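Local coordinates for protein muconate cycloisomerase (PDB 3MY9) that is an enolase-superfamily protein with a TIM-like barrel domain that binds magnesium, at residues I136-S141 with C325-P330. Sequence-based numbering, arbitrary orientation.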
loop_
_atom_site.group_PDB
_atom_site.type_symbol
_atom_site.label_atom_id
_atom_site.label_comp_id
_atom_site.label_asym_id
_atom_site.label_seq_id
_atom_site.Cartn_x
_atom_site.Cartn_y
_atom_site.Cartn_z
ATOM N N ILE A 136 -41.324 8.862 2.856
ATOM C CA ILE A 136 -40.148 8.025 2.926
ATOM C C ILE A 136 -40.530 6.601 2.525
ATOM O O ILE A 136 -41.366 5.992 3.178
ATOM C CB ILE A 136 -39.559 7.958 4.329
ATOM C CG1 ILE A 136 -39.374 9.360 4.926
ATOM C CG2 ILE A 136 -38.218 7.212 4.271
ATOM C CD1 ILE A 136 -39.000 9.356 6.398
ATOM N N PRO A 137 -39.913 6.059 1.452
ATOM C CA PRO A 137 -40.231 4.665 1.120
ATOM C C PRO A 137 -40.065 3.742 2.340
ATOM O O PRO A 137 -39.093 3.856 3.085
ATOM C CB PRO A 137 -39.231 4.319 0.013
ATOM C CG PRO A 137 -38.821 5.646 -0.559
ATOM C CD PRO A 137 -38.846 6.610 0.598
ATOM N N LEU A 138 -41.063 2.902 2.559
ATOM C CA LEU A 138 -41.103 1.982 3.691
ATOM C C LEU A 138 -40.988 0.543 3.174
ATOM O O LEU A 138 -41.838 0.072 2.397
ATOM C CB LEU A 138 -42.414 2.168 4.456
ATOM C CG LEU A 138 -42.641 1.225 5.634
ATOM C CD1 LEU A 138 -41.722 1.583 6.792
ATOM C CD2 LEU A 138 -44.100 1.246 6.067
ATOM N N SER A 139 -39.922 -0.141 3.595
ATOM C CA SER A 139 -39.653 -1.521 3.191
ATOM C C SER A 139 -40.618 -2.465 3.852
ATOM O O SER A 139 -40.925 -2.338 5.041
ATOM C CB SER A 139 -38.226 -1.944 3.557
ATOM O OG SER A 139 -37.891 -3.177 2.936
ATOM N N PHE A 140 -41.122 -3.402 3.064
ATOM C CA PHE A 140 -41.934 -4.473 3.587
ATOM C C PHE A 140 -41.121 -5.766 3.720
ATOM O O PHE A 140 -40.540 -6.251 2.751
ATOM C CB PHE A 140 -43.131 -4.688 2.693
ATOM C CG PHE A 140 -44.080 -5.682 3.227
ATOM C CD1 PHE A 140 -43.952 -7.030 2.903
ATOM C CD2 PHE A 140 -45.110 -5.286 4.064
ATOM C CE1 PHE A 140 -44.829 -7.974 3.420
ATOM C CE2 PHE A 140 -46.009 -6.227 4.568
ATOM C CZ PHE A 140 -45.865 -7.571 4.245
ATOM N N SER A 141 -41.080 -6.318 4.927
ATOM C CA SER A 141 -40.261 -7.480 5.195
ATOM C C SER A 141 -40.916 -8.756 4.655
ATOM O O SER A 141 -42.077 -9.014 4.905
ATOM C CB SER A 141 -40.039 -7.611 6.701
ATOM O OG SER A 141 -39.226 -8.742 7.001
ATOM N N CYS A 325 -36.733 3.218 4.511
ATOM C CA CYS A 325 -36.596 2.794 5.901
ATOM C C CYS A 325 -37.440 1.573 6.160
ATOM O O CYS A 325 -38.145 1.111 5.260
ATOM C CB CYS A 325 -36.989 3.930 6.851
ATOM S SG CYS A 325 -38.773 4.336 6.795
ATOM N N GLU A 326 -37.345 1.015 7.357
ATOM C CA GLU A 326 -38.225 -0.092 7.772
ATOM C C GLU A 326 -38.514 -0.015 9.261
ATOM O O GLU A 326 -37.803 0.674 9.995
ATOM C CB GLU A 326 -37.597 -1.454 7.478
ATOM C CG GLU A 326 -36.401 -1.779 8.350
ATOM C CD GLU A 326 -35.721 -3.051 7.905
ATOM O OE1 GLU A 326 -34.961 -2.981 6.934
ATOM O OE2 GLU A 326 -35.984 -4.123 8.501
ATOM N N PHE A 327 -39.522 -0.755 9.710
ATOM C CA PHE A 327 -39.886 -0.769 11.141
ATOM C C PHE A 327 -39.180 -1.883 11.938
ATOM O O PHE A 327 -39.006 -2.999 11.431
ATOM C CB PHE A 327 -41.400 -0.900 11.306
ATOM C CG PHE A 327 -42.175 0.299 10.834
ATOM C CD1 PHE A 327 -41.697 1.591 11.032
ATOM C CD2 PHE A 327 -43.411 0.132 10.227
ATOM C CE1 PHE A 327 -42.427 2.691 10.615
ATOM C CE2 PHE A 327 -44.162 1.236 9.818
ATOM C CZ PHE A 327 -43.673 2.513 10.006
ATOM N N TYR A 328 -38.826 -1.556 13.191
ATOM C CA TYR A 328 -37.992 -2.392 14.095
ATOM C C TYR A 328 -38.214 -3.902 13.960
ATOM O O TYR A 328 -37.262 -4.685 13.780
ATOM C CB TYR A 328 -38.206 -1.975 15.561
ATOM C CG TYR A 328 -37.159 -2.494 16.535
ATOM C CD1 TYR A 328 -37.530 -3.176 17.696
ATOM C CD2 TYR A 328 -35.797 -2.293 16.299
ATOM C CE1 TYR A 328 -36.566 -3.648 18.601
ATOM C CE2 TYR A 328 -34.825 -2.761 17.189
ATOM C CZ TYR A 328 -35.210 -3.442 18.337
ATOM O OH TYR A 328 -34.241 -3.906 19.214
ATOM N N MET A 329 -39.462 -4.313 14.047
ATOM C CA MET A 329 -39.814 -5.691 13.741
ATOM C C MET A 329 -41.290 -5.686 13.438
ATOM O O MET A 329 -42.108 -5.679 14.357
ATOM C CB MET A 329 -39.493 -6.621 14.917
ATOM N N PRO A 330 -41.631 -5.650 12.142
ATOM C CA PRO A 330 -42.989 -5.624 11.617
ATOM C C PRO A 330 -43.851 -6.790 12.128
ATOM O O PRO A 330 -45.067 -6.617 12.330
ATOM C CB PRO A 330 -42.773 -5.716 10.104
#
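Leu138 and Cys325 form a single parallel beta bridge, Cys325 N donating to Pro137 O at 2.8 Å and Cys325 O receiving Ser139 N at 2.7 Å. The end-to-end directions of residues 136-139 and 325-327 differ by about 60°. The second of these bonds is almost straight, 179° at the hydrogen; the first is bent to 141°. Cys325 O also takes a CA-H...O contact from Leu138 CA. Beside the bridge, the thiol sits between backbone N and carbonyl carbon, with Cys325 SG 3.9 Å from Ile136 CG2 and 4.0 Å from Leu138 CD1. The bridge is consistent with closure of the TIM-like barrel of the enolase superfamily: strand 135-142 is the first barrel strand, lying next to 164-168, and 326-327, paired in parallel with 300-301, meets it through this single bridge. Ile136 and Leu138 also bond through their backbones to Val350 and Gly348. Leu138 and Phe327 cross at about a right angle. CG of Leu138 is anti to the backbone N. Its CD1 sits over the centre of the Phe327 ring in a CH-pi contact, 3.8 Å from the centroid. The other methyl, Leu138 CD2, reaches Phe327 CE2 at 3.8 Å, and Leu308 of helix 305-316 also touches Phe327. Ser139 CB packs on Glu326 CB, whereas OE1 of Glu326 forms a salt bridge with Lys166 NZ and a hydrogen bond with Tyr297 OH; the Glu326 side chain lies about 7 Å from a bound magnesium ion.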